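Local coordinates for nisin biosynthesis protein NisC (Lactococcus lactis subsp. lactis, PDB 2G0D) that closes the thioether rings of the lantibiotic nisin, acting as a zinc-dependent cyclase on the modified precursor peptide, at residues R6-I11 and I41-E46; Y115-K120 and E138-I143; F124-I129 and S167-E172; L287-G292 and R339-K344; I380-K385 and T393-A398. All blocks are in the same frame, centred on the assembly; numbering follows the deposited sequence.

Interaction 1: residues R6-I11 and I41-E46; sequences RNVEKI and ILMLAE
Val8 and Ile11 face Met43 and Leu44 across two helices near the start of the NisC alpha toroid, a worked example of how apolar tips can join helices that stand well apart. The axes of helix 6-11 and helix 41-45 come no nearer than 11.6 Å and run roughly antiparallel, at 143°, which leaves the joining to methyl groups and one thioether. The tight part lies at Val8, whose CG1 presses against Leu44 CD2 at 3.5 Å, closer than ordinary van der Waals spacing. CG1 also meets the methyl of Met43, which the bend at chi3 (73°) swings to that side, and the two side chains lie alongside one another, pointing opposite ways. Ile11 and Met43 instead approach tip to tip. The loose side is the far surface of helix 3-20, where Arg6, Glu9 and Lys10 are exposed and take no part; the CB of Glu9 points away from the partner helix. The apolar side continues into the fold, because Ile11 also rests on Ile376 and Ile380 of helix 376-387, and Leu44 on Ile60 of helix 53-74. At the centre of the Ile11 contact, CD1 sits 3.8 Å from Met43 SD.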
# COMPACT_ATOMS: atom_id res chain seq x y z
N ARG A 6 -3.14 27.09 1.71
CA ARG A 6 -3.90 27.31 2.95
C ARG A 6 -4.06 26.05 3.81
O ARG A 6 -3.81 26.06 5.02
CB ARG A 6 -5.28 27.86 2.62
CG ARG A 6 -6.07 28.32 3.85
CD ARG A 6 -7.28 29.14 3.46
NE ARG A 6 -8.31 28.30 2.85
CZ ARG A 6 -8.52 28.20 1.54
NH1 ARG A 6 -7.76 28.89 0.67
NH2 ARG A 6 -9.48 27.40 1.09
N ASN A 7 -4.48 24.96 3.18
CA ASN A 7 -4.63 23.70 3.89
C ASN A 7 -3.33 23.12 4.47
O ASN A 7 -3.32 22.61 5.58
CB ASN A 7 -5.35 22.70 3.00
CG ASN A 7 -6.84 22.96 2.98
OD1 ASN A 7 -7.54 22.54 3.90
ND2 ASN A 7 -7.31 23.72 1.98
N VAL A 8 -2.24 23.23 3.71
CA VAL A 8 -0.96 22.73 4.17
C VAL A 8 -0.56 23.51 5.43
O VAL A 8 -0.13 22.93 6.44
CB VAL A 8 0.09 22.83 3.08
CG1 VAL A 8 1.49 22.54 3.64
CG2 VAL A 8 -0.24 21.85 1.95
N GLU A 9 -0.73 24.83 5.37
CA GLU A 9 -0.39 25.72 6.48
C GLU A 9 -1.09 25.34 7.77
O GLU A 9 -0.46 25.32 8.82
CB GLU A 9 -0.67 27.18 6.11
CG GLU A 9 0.45 27.78 5.24
CD GLU A 9 0.09 29.11 4.58
OE1 GLU A 9 -1.04 29.60 4.78
OE2 GLU A 9 0.95 29.66 3.84
N LYS A 10 -2.37 25.01 7.69
CA LYS A 10 -3.10 24.58 8.86
C LYS A 10 -2.58 23.24 9.38
O LYS A 10 -2.47 23.06 10.60
CB LYS A 10 -4.63 24.62 8.65
CG LYS A 10 -5.33 23.30 8.33
CD LYS A 10 -6.88 23.49 8.26
CE LYS A 10 -7.59 23.10 9.57
NZ LYS A 10 -9.09 23.19 9.49
N ILE A 11 -2.24 22.32 8.46
CA ILE A 11 -1.68 21.02 8.84
C ILE A 11 -0.36 21.22 9.56
O ILE A 11 -0.10 20.56 10.58
CB ILE A 11 -1.50 20.04 7.64
CG1 ILE A 11 -2.84 19.68 7.00
CG2 ILE A 11 -0.77 18.76 8.07
CD1 ILE A 11 -2.71 19.14 5.56
N ILE A 41 5.59 14.50 6.44
CA ILE A 41 6.87 14.71 5.79
C ILE A 41 6.74 14.45 4.29
O ILE A 41 7.24 15.24 3.50
CB ILE A 41 7.97 13.79 6.42
CG1 ILE A 41 8.34 14.27 7.84
CG2 ILE A 41 9.21 13.73 5.54
CD1 ILE A 41 9.07 13.20 8.71
N LEU A 42 6.07 13.36 3.89
CA LEU A 42 5.87 13.06 2.44
C LEU A 42 5.09 14.12 1.70
O LEU A 42 5.50 14.56 0.63
CB LEU A 42 5.27 11.67 2.20
CG LEU A 42 6.27 10.55 2.52
CD1 LEU A 42 5.58 9.20 2.61
CD2 LEU A 42 7.41 10.51 1.47
N MET A 43 3.98 14.56 2.29
CA MET A 43 3.15 15.58 1.67
C MET A 43 3.91 16.89 1.46
O MET A 43 3.82 17.48 0.41
CB MET A 43 1.90 15.84 2.51
CG MET A 43 1.15 17.11 2.06
SD MET A 43 0.08 17.81 3.31
CE MET A 43 1.27 18.51 4.42
N LEU A 44 4.66 17.32 2.47
CA LEU A 44 5.41 18.59 2.42
C LEU A 44 6.58 18.51 1.45
O LEU A 44 6.89 19.48 0.76
CB LEU A 44 5.94 18.96 3.82
CG LEU A 44 4.99 19.48 4.91
CD1 LEU A 44 5.74 19.67 6.24
CD2 LEU A 44 4.35 20.78 4.52
N ALA A 45 7.21 17.33 1.41
CA ALA A 45 8.39 17.10 0.59
C ALA A 45 8.05 17.17 -0.87
O ALA A 45 8.84 17.63 -1.67
CB ALA A 45 9.03 15.76 0.94
N GLU A 46 6.85 16.72 -1.20
CA GLU A 46 6.32 16.80 -2.55
C GLU A 46 5.95 18.20 -3.01
O GLU A 46 5.48 18.38 -4.14
CB GLU A 46 5.09 15.91 -2.67
CG GLU A 46 5.40 14.46 -2.81
CD GLU A 46 6.27 14.11 -4.01
OE1 GLU A 46 6.55 15.00 -4.85
OE2 GLU A 46 6.68 12.92 -4.10

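Interaction 2: residues Y115-K120 and E138-I143; sequences YFVREK and EGLSGI
Val117 and Phe116 meet Leu140 and Ile143 where helix 100-122 packs on helix 140-147, which lies closer to the middle of the alpha toroid; the contact illustrates layering of helices by apolar side chains. Aliphatic packing forms most of it. Both methyls of Val117 bear on a single branch of Leu140, with CG1 3.8 Å from CD2 and CG2 3.9 Å from the same atom. Val117 CG2 also lies 3.8 Å from Ile143 CG2, so this methyl fits against both partners. Leu158 and Ile162 of helix 156-168 also touch Val117, and Phe165 touches Leu140, bringing in a third helix. The aromatic contribution is different in kind: Phe116, its CG turned opposite the backbone N (chi1 173°), meets Ile143 with the two side chains nearly perpendicular, and the ring offers its edge rather than a face. Polar interactions stay on the flank of the contact. Asp135 OD2 accepts the backbone N-H groups of both Glu138 and Gly139, holding the turn that leads into the helix, with Gly139 at the N-cap position. At the aromatic end, Ile143 CD1 lies near the plane of the Phe116 ring, 3.8 Å from CE2.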
# COMPACT_ATOMS: atom_id res chain seq x y z
N TYR A 115 17.03 -6.93 11.01
CA TYR A 115 16.87 -7.60 12.33
C TYR A 115 15.40 -7.98 12.61
O TYR A 115 15.10 -9.13 12.93
CB TYR A 115 17.40 -6.73 13.49
CG TYR A 115 16.82 -7.17 14.83
CD1 TYR A 115 17.20 -8.39 15.40
CD2 TYR A 115 15.88 -6.40 15.50
CE1 TYR A 115 16.67 -8.82 16.60
CE2 TYR A 115 15.34 -6.83 16.74
CZ TYR A 115 15.74 -8.04 17.27
OH TYR A 115 15.23 -8.49 18.46
N PHE A 116 14.50 -7.00 12.50
CA PHE A 116 13.07 -7.22 12.74
C PHE A 116 12.49 -8.34 11.88
O PHE A 116 11.80 -9.24 12.38
CB PHE A 116 12.26 -5.93 12.54
CG PHE A 116 10.76 -6.15 12.62
CD1 PHE A 116 10.14 -6.30 13.86
CD2 PHE A 116 10.00 -6.25 11.46
CE1 PHE A 116 8.75 -6.53 13.94
CE2 PHE A 116 8.60 -6.48 11.53
CZ PHE A 116 7.98 -6.61 12.76
N VAL A 117 12.75 -8.28 10.57
CA VAL A 117 12.19 -9.28 9.67
C VAL A 117 12.74 -10.68 9.97
O VAL A 117 11.99 -11.64 10.12
CB VAL A 117 12.41 -8.88 8.18
CG1 VAL A 117 12.05 -10.02 7.24
CG2 VAL A 117 11.57 -7.66 7.85
N ARG A 118 14.05 -10.77 10.09
CA ARG A 118 14.72 -12.03 10.36
C ARG A 118 14.20 -12.65 11.66
O ARG A 118 13.96 -13.87 11.74
CB ARG A 118 16.24 -11.80 10.39
CG ARG A 118 17.05 -13.05 10.52
CD ARG A 118 18.46 -12.90 9.89
NE ARG A 118 19.29 -14.08 10.14
CZ ARG A 118 20.62 -14.15 9.96
NH1 ARG A 118 21.31 -13.09 9.51
NH2 ARG A 118 21.25 -15.29 10.23
N GLU A 119 13.98 -11.81 12.67
CA GLU A 119 13.41 -12.26 13.95
C GLU A 119 11.95 -12.70 13.77
O GLU A 119 11.54 -13.70 14.33
CB GLU A 119 13.56 -11.15 15.00
CG GLU A 119 13.06 -11.46 16.41
CD GLU A 119 13.70 -12.72 17.04
OE1 GLU A 119 14.83 -13.12 16.66
OE2 GLU A 119 13.06 -13.30 17.93
N LYS A 120 11.18 -11.97 12.97
CA LYS A 120 9.79 -12.36 12.70
C LYS A 120 9.65 -13.72 12.01
O LYS A 120 8.79 -14.53 12.36
CB LYS A 120 9.07 -11.29 11.88
CG LYS A 120 7.57 -11.42 11.90
CD LYS A 120 7.00 -10.94 13.24
CE LYS A 120 5.54 -10.48 13.10
NZ LYS A 120 4.93 -10.33 14.47
N GLU A 138 0.96 -3.96 7.85
CA GLU A 138 1.86 -4.28 8.96
C GLU A 138 2.88 -5.38 8.66
O GLU A 138 3.84 -5.54 9.40
CB GLU A 138 1.07 -4.64 10.24
CG GLU A 138 0.10 -3.54 10.71
CD GLU A 138 0.78 -2.21 11.03
OE1 GLU A 138 1.95 -2.23 11.46
OE2 GLU A 138 0.15 -1.15 10.87
N GLY A 139 2.68 -6.14 7.59
CA GLY A 139 3.50 -7.35 7.37
C GLY A 139 4.61 -7.23 6.34
O GLY A 139 4.99 -6.13 5.94
N LEU A 140 5.12 -8.37 5.90
CA LEU A 140 6.37 -8.46 5.16
C LEU A 140 6.26 -7.92 3.74
O LEU A 140 7.26 -7.43 3.19
CB LEU A 140 6.86 -9.91 5.12
CG LEU A 140 7.30 -10.58 6.45
CD1 LEU A 140 7.91 -11.96 6.23
CD2 LEU A 140 8.30 -9.72 7.20
N SER A 141 5.07 -8.03 3.13
CA SER A 141 4.85 -7.51 1.75
C SER A 141 5.12 -5.99 1.68
O SER A 141 5.87 -5.53 0.82
CB SER A 141 3.41 -7.78 1.29
OG SER A 141 3.22 -9.15 1.01
N GLY A 142 4.51 -5.25 2.61
CA GLY A 142 4.73 -3.82 2.75
C GLY A 142 6.19 -3.47 3.03
O GLY A 142 6.73 -2.54 2.44
N ILE A 143 6.82 -4.22 3.92
CA ILE A 143 8.26 -4.02 4.22
C ILE A 143 9.12 -4.23 2.97
O ILE A 143 10.00 -3.42 2.69
CB ILE A 143 8.73 -4.92 5.39
CG1 ILE A 143 8.16 -4.39 6.70
CG2 ILE A 143 10.28 -4.99 5.46
CD1 ILE A 143 8.44 -5.30 7.96

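Interaction 3: residues F124-I129 and S167-E172; sequences FNLENI and SNLTKE
Beside Leu169, which meets Phe124, Leu126 and Ile129 across the contact, the carbonyl oxygen of Ser167 is gripped twice by one residue: Thr170 OG1 donates to Ser167 O at 2.7 Å and Thr170 N does so at 2.9 Å. The hydroxyl comes in the carbonyl plane, with a C=O...donor angle of 152°. Together with the type I turn from Asn168 to Lys171, this double hold fixes the backbone that presents Leu169. The general lesson is that polar bonds kept within each segment can set up a purely apolar meeting between them. Leu169 CD2 receives all three partners: Ile129 CD1 reaches it end to end at 3.7 Å, Leu126 CD1 comes alongside from the opposite direction at 3.8 Å, and Phe124 CZ approaches at 4.0 Å. Ile129 stretches that far because its longer branch, through CG1, extends away from the backbone N (chi1 -168°). Segment 124-129 has a bond of its own. Asn125 OD1 takes the N-H of Glu127 in an Asx turn, the donor lying above the carbonyl plane, while the Phe124 ring has Leu126 N above one face, offset toward the rim, and Ile129 CG1 at its edge. Phe165 of helix 156-168 meets the Phe124 ring edge-to-face. Apolar packing thus joins two connecting segments of the alpha toroid: an Asx turn after helix 100-122 and a type I turn around the end of helix 156-168.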
# COMPACT_ATOMS: atom_id res chain seq x y z
N PHE A 124 7.90 -17.41 13.58
CA PHE A 124 6.62 -17.55 12.90
C PHE A 124 5.99 -18.93 13.15
O PHE A 124 6.62 -19.96 12.94
CB PHE A 124 6.78 -17.28 11.40
CG PHE A 124 5.52 -17.49 10.61
CD1 PHE A 124 4.50 -16.55 10.62
CD2 PHE A 124 5.37 -18.63 9.84
CE1 PHE A 124 3.34 -16.74 9.89
CE2 PHE A 124 4.21 -18.83 9.10
CZ PHE A 124 3.19 -17.88 9.13
N ASN A 125 4.73 -18.93 13.60
CA ASN A 125 3.95 -20.14 13.74
C ASN A 125 2.78 -20.07 12.78
O ASN A 125 1.87 -19.26 12.96
CB ASN A 125 3.45 -20.28 15.19
CG ASN A 125 2.83 -21.65 15.48
OD1 ASN A 125 2.39 -22.37 14.58
ND2 ASN A 125 2.80 -22.01 16.76
N LEU A 126 2.83 -20.91 11.75
CA LEU A 126 1.78 -20.98 10.72
C LEU A 126 0.37 -21.24 11.26
O LEU A 126 -0.62 -20.80 10.66
CB LEU A 126 2.16 -22.04 9.67
CG LEU A 126 1.26 -22.30 8.46
CD1 LEU A 126 1.22 -21.11 7.52
CD2 LEU A 126 1.75 -23.53 7.74
N GLU A 127 0.27 -21.93 12.40
CA GLU A 127 -1.03 -22.19 13.04
C GLU A 127 -1.73 -20.90 13.52
O GLU A 127 -2.96 -20.87 13.65
CB GLU A 127 -0.89 -23.16 14.22
CG GLU A 127 -0.75 -24.62 13.80
CD GLU A 127 -1.05 -25.59 14.93
OE1 GLU A 127 -1.44 -25.15 16.04
OE2 GLU A 127 -0.89 -26.81 14.70
N ASN A 128 -0.93 -19.86 13.77
CA ASN A 128 -1.42 -18.58 14.29
C ASN A 128 -1.38 -17.47 13.25
O ASN A 128 -1.47 -16.27 13.58
CB ASN A 128 -0.63 -18.18 15.54
CG ASN A 128 -0.69 -19.24 16.64
OD1 ASN A 128 -1.74 -19.84 16.88
ND2 ASN A 128 0.45 -19.47 17.32
N ILE A 129 -1.25 -17.86 11.98
CA ILE A 129 -1.12 -16.92 10.86
C ILE A 129 -2.30 -15.96 10.77
O ILE A 129 -3.47 -16.37 10.74
CB ILE A 129 -0.82 -17.62 9.49
CG1 ILE A 129 -0.40 -16.58 8.43
CG2 ILE A 129 -2.00 -18.48 9.03
CD1 ILE A 129 0.05 -17.18 7.10
N SER A 167 6.12 -16.66 -0.87
CA SER A 167 5.77 -17.70 -1.85
C SER A 167 5.30 -18.99 -1.20
O SER A 167 4.30 -19.58 -1.62
CB SER A 167 6.95 -18.03 -2.78
OG SER A 167 7.42 -16.87 -3.45
N ASN A 168 6.02 -19.42 -0.17
CA ASN A 168 5.69 -20.63 0.57
C ASN A 168 4.31 -20.56 1.25
O ASN A 168 3.68 -21.59 1.47
CB ASN A 168 6.78 -20.96 1.58
CG ASN A 168 6.51 -22.24 2.32
OD1 ASN A 168 6.59 -23.33 1.76
ND2 ASN A 168 6.18 -22.12 3.60
N LEU A 169 3.83 -19.35 1.55
CA LEU A 169 2.51 -19.19 2.14
C LEU A 169 1.39 -19.42 1.12
O LEU A 169 0.22 -19.49 1.49
CB LEU A 169 2.35 -17.82 2.81
CG LEU A 169 3.19 -17.59 4.07
CD1 LEU A 169 3.03 -16.18 4.57
CD2 LEU A 169 2.91 -18.60 5.20
N THR A 170 1.74 -19.57 -0.16
CA THR A 170 0.74 -19.84 -1.18
C THR A 170 0.57 -21.36 -1.40
O THR A 170 -0.27 -21.80 -2.20
CB THR A 170 1.04 -19.11 -2.52
OG1 THR A 170 2.12 -19.76 -3.20
CG2 THR A 170 1.42 -17.65 -2.28
N LYS A 171 1.36 -22.15 -0.67
CA LYS A 171 1.29 -23.60 -0.72
C LYS A 171 0.10 -24.15 0.05
O LYS A 171 -0.33 -23.55 1.03
CB LYS A 171 2.57 -24.22 -0.16
CG LYS A 171 3.80 -24.02 -1.03
CD LYS A 171 3.70 -24.79 -2.32
CE LYS A 171 5.04 -24.90 -2.96
NZ LYS A 171 6.02 -25.60 -2.06
N GLU A 172 -0.42 -25.29 -0.40
CA GLU A 172 -1.45 -26.04 0.32
C GLU A 172 -0.87 -26.65 1.59
O GLU A 172 0.22 -27.21 1.58
CB GLU A 172 -2.05 -27.13 -0.56

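Interaction 4: residues L287-G292 and R339-K344; sequences LYLYGG and RLLNTK
Leu289 and Tyr290 meet Leu340 and Leu341 between helix 281-294 and helix 327-341 of the alpha toroid, a case in which two consecutive residues on each side supply the whole contact. In the first shell, Leu289 CD1 lies 3.8 Å from Leu341 CD1, the two side chains overlapping side by side with their ends reversed. Leu289 CD2 stands 4.2 Å from Leu340 CD1. Swinging its CG to the side opposite the backbone N (chi1 175°), Leu289 reaches across and also rests on Leu336 and Phe337, one turn earlier in helix 327-341. The next shell fixes the tyrosine. Tyr290 OH is hydrogen-bonded to the carbonyl oxygen of Leu400 and to the backbone N of Phe402, and Phe405 stacks on its ring, so the C-terminal segment limits how the ring can turn. Just past the end of helix 327-341, Asn342 takes a positive phi (57°), ending the helical course after the two leucines. Held in this way, the tyrosine side chain runs nearly perpendicular to that of Leu340, whose CD1 lies near the ring plane, 4.1 Å from Tyr290 CE1.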
# COMPACT_ATOMS: atom_id res chain seq x y z
N LEU A 287 -2.82 -6.25 -9.16
CA LEU A 287 -2.34 -7.62 -9.34
C LEU A 287 -2.29 -8.02 -10.82
O LEU A 287 -1.30 -8.56 -11.28
CB LEU A 287 -3.21 -8.63 -8.56
CG LEU A 287 -2.89 -10.11 -8.81
CD1 LEU A 287 -1.50 -10.51 -8.27
CD2 LEU A 287 -3.97 -11.01 -8.20
N TYR A 288 -3.35 -7.73 -11.57
CA TYR A 288 -3.44 -8.20 -12.94
C TYR A 288 -2.48 -7.38 -13.82
O TYR A 288 -1.86 -7.90 -14.75
CB TYR A 288 -4.89 -8.08 -13.44
CG TYR A 288 -5.82 -9.21 -13.02
CD1 TYR A 288 -6.08 -10.27 -13.91
CD2 TYR A 288 -6.44 -9.24 -11.76
CE1 TYR A 288 -6.92 -11.34 -13.55
CE2 TYR A 288 -7.30 -10.30 -11.40
CZ TYR A 288 -7.54 -11.34 -12.31
OH TYR A 288 -8.38 -12.39 -12.00
N LEU A 289 -2.36 -6.10 -13.48
CA LEU A 289 -1.51 -5.20 -14.21
C LEU A 289 -0.07 -5.68 -14.05
O LEU A 289 0.61 -5.98 -15.04
CB LEU A 289 -1.70 -3.77 -13.65
CG LEU A 289 -0.76 -2.72 -14.24
CD1 LEU A 289 -1.00 -2.68 -15.78
CD2 LEU A 289 -0.94 -1.35 -13.62
N TYR A 290 0.38 -5.75 -12.79
CA TYR A 290 1.73 -6.14 -12.44
C TYR A 290 2.06 -7.57 -12.85
O TYR A 290 3.14 -7.83 -13.39
CB TYR A 290 1.99 -5.93 -10.96
CG TYR A 290 1.92 -4.46 -10.48
CD1 TYR A 290 2.28 -3.40 -11.33
CD2 TYR A 290 1.55 -4.17 -9.18
CE1 TYR A 290 2.23 -2.07 -10.88
CE2 TYR A 290 1.49 -2.85 -8.73
CZ TYR A 290 1.84 -1.81 -9.58
OH TYR A 290 1.75 -0.52 -9.11
N GLY A 291 1.14 -8.51 -12.58
CA GLY A 291 1.28 -9.91 -13.06
C GLY A 291 1.42 -9.98 -14.57
O GLY A 291 2.33 -10.64 -15.10
N GLY A 292 0.54 -9.26 -15.27
CA GLY A 292 0.55 -9.20 -16.73
C GLY A 292 1.83 -8.65 -17.31
O GLY A 292 2.34 -9.17 -18.32
N ARG A 339 0.28 6.25 -16.52
CA ARG A 339 1.73 6.33 -16.51
C ARG A 339 2.41 5.08 -17.12
O ARG A 339 3.37 5.22 -17.87
CB ARG A 339 2.23 6.51 -15.06
CG ARG A 339 3.71 6.92 -14.93
CD ARG A 339 3.92 7.89 -13.73
NE ARG A 339 3.29 7.28 -12.61
CZ ARG A 339 2.14 7.67 -12.05
NH1 ARG A 339 1.50 8.77 -12.43
NH2 ARG A 339 1.67 6.92 -11.09
N LEU A 340 1.94 3.87 -16.80
CA LEU A 340 2.63 2.66 -17.28
C LEU A 340 2.19 2.23 -18.70
O LEU A 340 3.00 1.75 -19.48
CB LEU A 340 2.50 1.49 -16.30
CG LEU A 340 3.11 1.66 -14.89
CD1 LEU A 340 2.90 0.41 -14.05
CD2 LEU A 340 4.58 2.06 -14.92
N LEU A 341 0.92 2.46 -19.02
CA LEU A 341 0.28 1.95 -20.25
C LEU A 341 0.00 3.03 -21.29
O LEU A 341 -0.27 2.73 -22.46
CB LEU A 341 -1.02 1.20 -19.88
CG LEU A 341 -0.89 0.03 -18.89
CD1 LEU A 341 -2.19 -0.76 -18.78
CD2 LEU A 341 0.22 -0.91 -19.29
N ASN A 342 0.07 4.29 -20.88
CA ASN A 342 -0.33 5.39 -21.74
C ASN A 342 -1.76 5.22 -22.21
O ASN A 342 -2.12 5.61 -23.32
CB ASN A 342 0.63 5.54 -22.93
CG ASN A 342 2.06 5.76 -22.49
OD1 ASN A 342 2.97 5.00 -22.85
ND2 ASN A 342 2.26 6.81 -21.69
N THR A 343 -2.58 4.63 -21.35
CA THR A 343 -4.00 4.48 -21.64
C THR A 343 -4.73 5.79 -21.39
O THR A 343 -4.37 6.53 -20.49
CB THR A 343 -4.64 3.35 -20.82
OG1 THR A 343 -6.03 3.29 -21.11
CG2 THR A 343 -4.46 3.57 -19.30
N LYS A 344 -5.77 6.06 -22.18
CA LYS A 344 -6.59 7.26 -22.05
C LYS A 344 -7.93 6.94 -21.40
O LYS A 344 -8.75 7.83 -21.16
CB LYS A 344 -6.82 7.91 -23.43
CG LYS A 344 -5.59 8.65 -23.98
CD LYS A 344 -5.85 9.25 -25.37
CE LYS A 344 -6.56 10.63 -25.29
NZ LYS A 344 -6.73 11.31 -26.63

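Interaction 5: residues I380-K385 and T393-A398; sequences ILVLSK and TYWRQA
The indole of Trp395 is filled on both faces, one of them by Leu381, where helix 376-387 of the alpha toroid meets the segment that follows it. Leu381 CD2 makes a CH-pi contact, 3.7 Å from the centroid of the Trp395 five-membered ring and only 5° off its normal. On the opposite face Arg396 CG, from the next residue, lies over the centre of the ring system, 3.8 Å above the plane. Lys385 CG, 3.8 Å from Trp395 NE1, and the backbone N of Val382 come obliquely to the ring, while Val382 CG2 lies 4.2 Å from Trp395 CH2. The indole leans to the helix because CG occupies the crowded position between the backbone N and the carbonyl carbon (chi1 71°). An ST turn braces the backbone leading to the indole, Trp395 N donating to Thr393 OG1. This is packing with charged margins, an example of apolar chain lengths being used while the polar ends bind to other residues. Lys385 NZ forms a salt bridge with Glu46; the Arg396 guanidinium pairs through NE with Glu332 and through NH2 with Asp403. On the helix, Leu381 O accepts from both Lys385 N and Ser384 OG, reached from the same face of its carbonyl plane. Beside the indole, Lys385 CB packs 3.5 Å from Arg396 NH1.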
# COMPACT_ATOMS: atom_id res chain seq x y z
N ILE A 380 -4.17 15.56 -0.48
CA ILE A 380 -3.29 16.63 -0.95
C ILE A 380 -2.14 16.05 -1.78
O ILE A 380 -1.79 16.62 -2.81
CB ILE A 380 -2.75 17.50 0.23
CG1 ILE A 380 -3.89 18.31 0.82
CG2 ILE A 380 -1.60 18.41 -0.22
CD1 ILE A 380 -3.64 18.89 2.23
N LEU A 381 -1.56 14.93 -1.34
CA LEU A 381 -0.52 14.27 -2.12
C LEU A 381 -1.00 13.94 -3.52
O LEU A 381 -0.30 14.23 -4.49
CB LEU A 381 -0.01 12.99 -1.43
CG LEU A 381 1.21 13.20 -0.52
CD1 LEU A 381 1.26 12.11 0.56
CD2 LEU A 381 2.49 13.20 -1.34
N VAL A 382 -2.16 13.30 -3.62
CA VAL A 382 -2.77 12.97 -4.91
C VAL A 382 -2.91 14.23 -5.75
O VAL A 382 -2.46 14.27 -6.90
CB VAL A 382 -4.15 12.28 -4.75
CG1 VAL A 382 -4.77 11.95 -6.11
CG2 VAL A 382 -4.05 10.98 -3.92
N LEU A 383 -3.53 15.27 -5.18
CA LEU A 383 -3.85 16.47 -5.93
C LEU A 383 -2.57 17.14 -6.34
O LEU A 383 -2.48 17.71 -7.41
CB LEU A 383 -4.71 17.44 -5.07
CG LEU A 383 -6.20 17.08 -4.86
CD1 LEU A 383 -6.80 17.88 -3.71
CD2 LEU A 383 -6.92 17.45 -6.16
N SER A 384 -1.55 17.08 -5.49
CA SER A 384 -0.32 17.79 -5.77
C SER A 384 0.45 17.19 -6.98
O SER A 384 1.09 17.93 -7.69
CB SER A 384 0.57 17.88 -4.52
OG SER A 384 1.16 16.63 -4.21
N LYS A 385 0.37 15.87 -7.19
CA LYS A 385 1.10 15.25 -8.31
C LYS A 385 0.39 15.35 -9.64
O LYS A 385 1.02 15.15 -10.68
CB LYS A 385 1.58 13.83 -7.99
CG LYS A 385 2.46 13.77 -6.69
CD LYS A 385 3.84 14.48 -6.85
CE LYS A 385 3.80 15.99 -6.57
NZ LYS A 385 5.16 16.55 -6.65
N THR A 393 9.43 12.33 -3.85
CA THR A 393 9.51 11.31 -2.80
C THR A 393 9.11 9.96 -3.35
O THR A 393 8.63 9.87 -4.48
CB THR A 393 8.53 11.61 -1.62
OG1 THR A 393 7.18 11.43 -2.06
CG2 THR A 393 8.69 13.05 -1.09
N TYR A 394 9.24 8.92 -2.52
CA TYR A 394 8.76 7.59 -2.88
C TYR A 394 7.41 7.25 -2.26
O TYR A 394 7.13 6.07 -2.01
CB TYR A 394 9.82 6.50 -2.57
CG TYR A 394 11.12 6.68 -3.32
CD1 TYR A 394 11.34 6.07 -4.55
CD2 TYR A 394 12.12 7.50 -2.81
CE1 TYR A 394 12.55 6.25 -5.26
CE2 TYR A 394 13.32 7.72 -3.50
CZ TYR A 394 13.53 7.09 -4.72
OH TYR A 394 14.74 7.29 -5.36
N TRP A 395 6.58 8.25 -2.00
CA TRP A 395 5.30 8.01 -1.30
C TRP A 395 4.43 6.92 -1.93
O TRP A 395 3.76 6.16 -1.21
CB TRP A 395 4.46 9.29 -1.15
CG TRP A 395 3.83 9.83 -2.43
CD1 TRP A 395 4.47 10.57 -3.41
CD2 TRP A 395 2.45 9.75 -2.83
NE1 TRP A 395 3.57 10.93 -4.38
CE2 TRP A 395 2.33 10.44 -4.06
CE3 TRP A 395 1.30 9.16 -2.27
CZ2 TRP A 395 1.11 10.56 -4.75
CZ3 TRP A 395 0.09 9.28 -2.96
CH2 TRP A 395 0.00 9.97 -4.19
N ARG A 396 4.44 6.86 -3.26
CA ARG A 396 3.62 5.88 -4.02
C ARG A 396 3.92 4.41 -3.73
O ARG A 396 3.04 3.55 -3.90
CB ARG A 396 3.76 6.13 -5.54
CG ARG A 396 2.85 7.24 -6.03
CD ARG A 396 3.19 7.68 -7.50
NE ARG A 396 2.29 8.77 -7.92
CZ ARG A 396 2.47 9.60 -8.95
NH1 ARG A 396 1.55 10.54 -9.18
NH2 ARG A 396 3.55 9.51 -9.76
N GLN A 397 5.17 4.15 -3.29
CA GLN A 397 5.61 2.82 -2.89
C GLN A 397 4.71 2.25 -1.82
O GLN A 397 4.48 1.04 -1.78
CB GLN A 397 7.05 2.88 -2.35
CG GLN A 397 7.84 1.56 -2.46
CD GLN A 397 8.24 1.21 -3.93
OE1 GLN A 397 8.79 0.12 -4.22
NE2 GLN A 397 7.96 2.12 -4.83
N ALA A 398 4.23 3.10 -0.92
CA ALA A 398 3.40 2.67 0.20
C ALA A 398 2.04 2.12 -0.25
O ALA A 398 1.36 1.41 0.50
CB ALA A 398 3.19 3.83 1.16

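Overall arrangement
From the N terminus, interaction 1 closes the first loop, joining helix 3-20 to helix 37-45. Interactions 2 and 3 follow and cross: 124-129 falls between the segments of interaction 2, while 138-143 falls between those of interaction 3, so the two contacts tie helices 100-122, 140-147 and 156-168 together. Interaction 4 then spans 46 residues to tie helix 281-294 to helix 327-341, and interaction 5 closes a short return of seven residues near the C terminus. That return links back to both neighbours in space: Glu46 of interaction 1 bonds to Thr393 and forms a salt bridge with Lys385, and Asp403 bridges Arg339 of interaction 4 and Arg396. Interactions 1 and 3 sit on opposite sides of the chain's centre, centres about 40 Å apart.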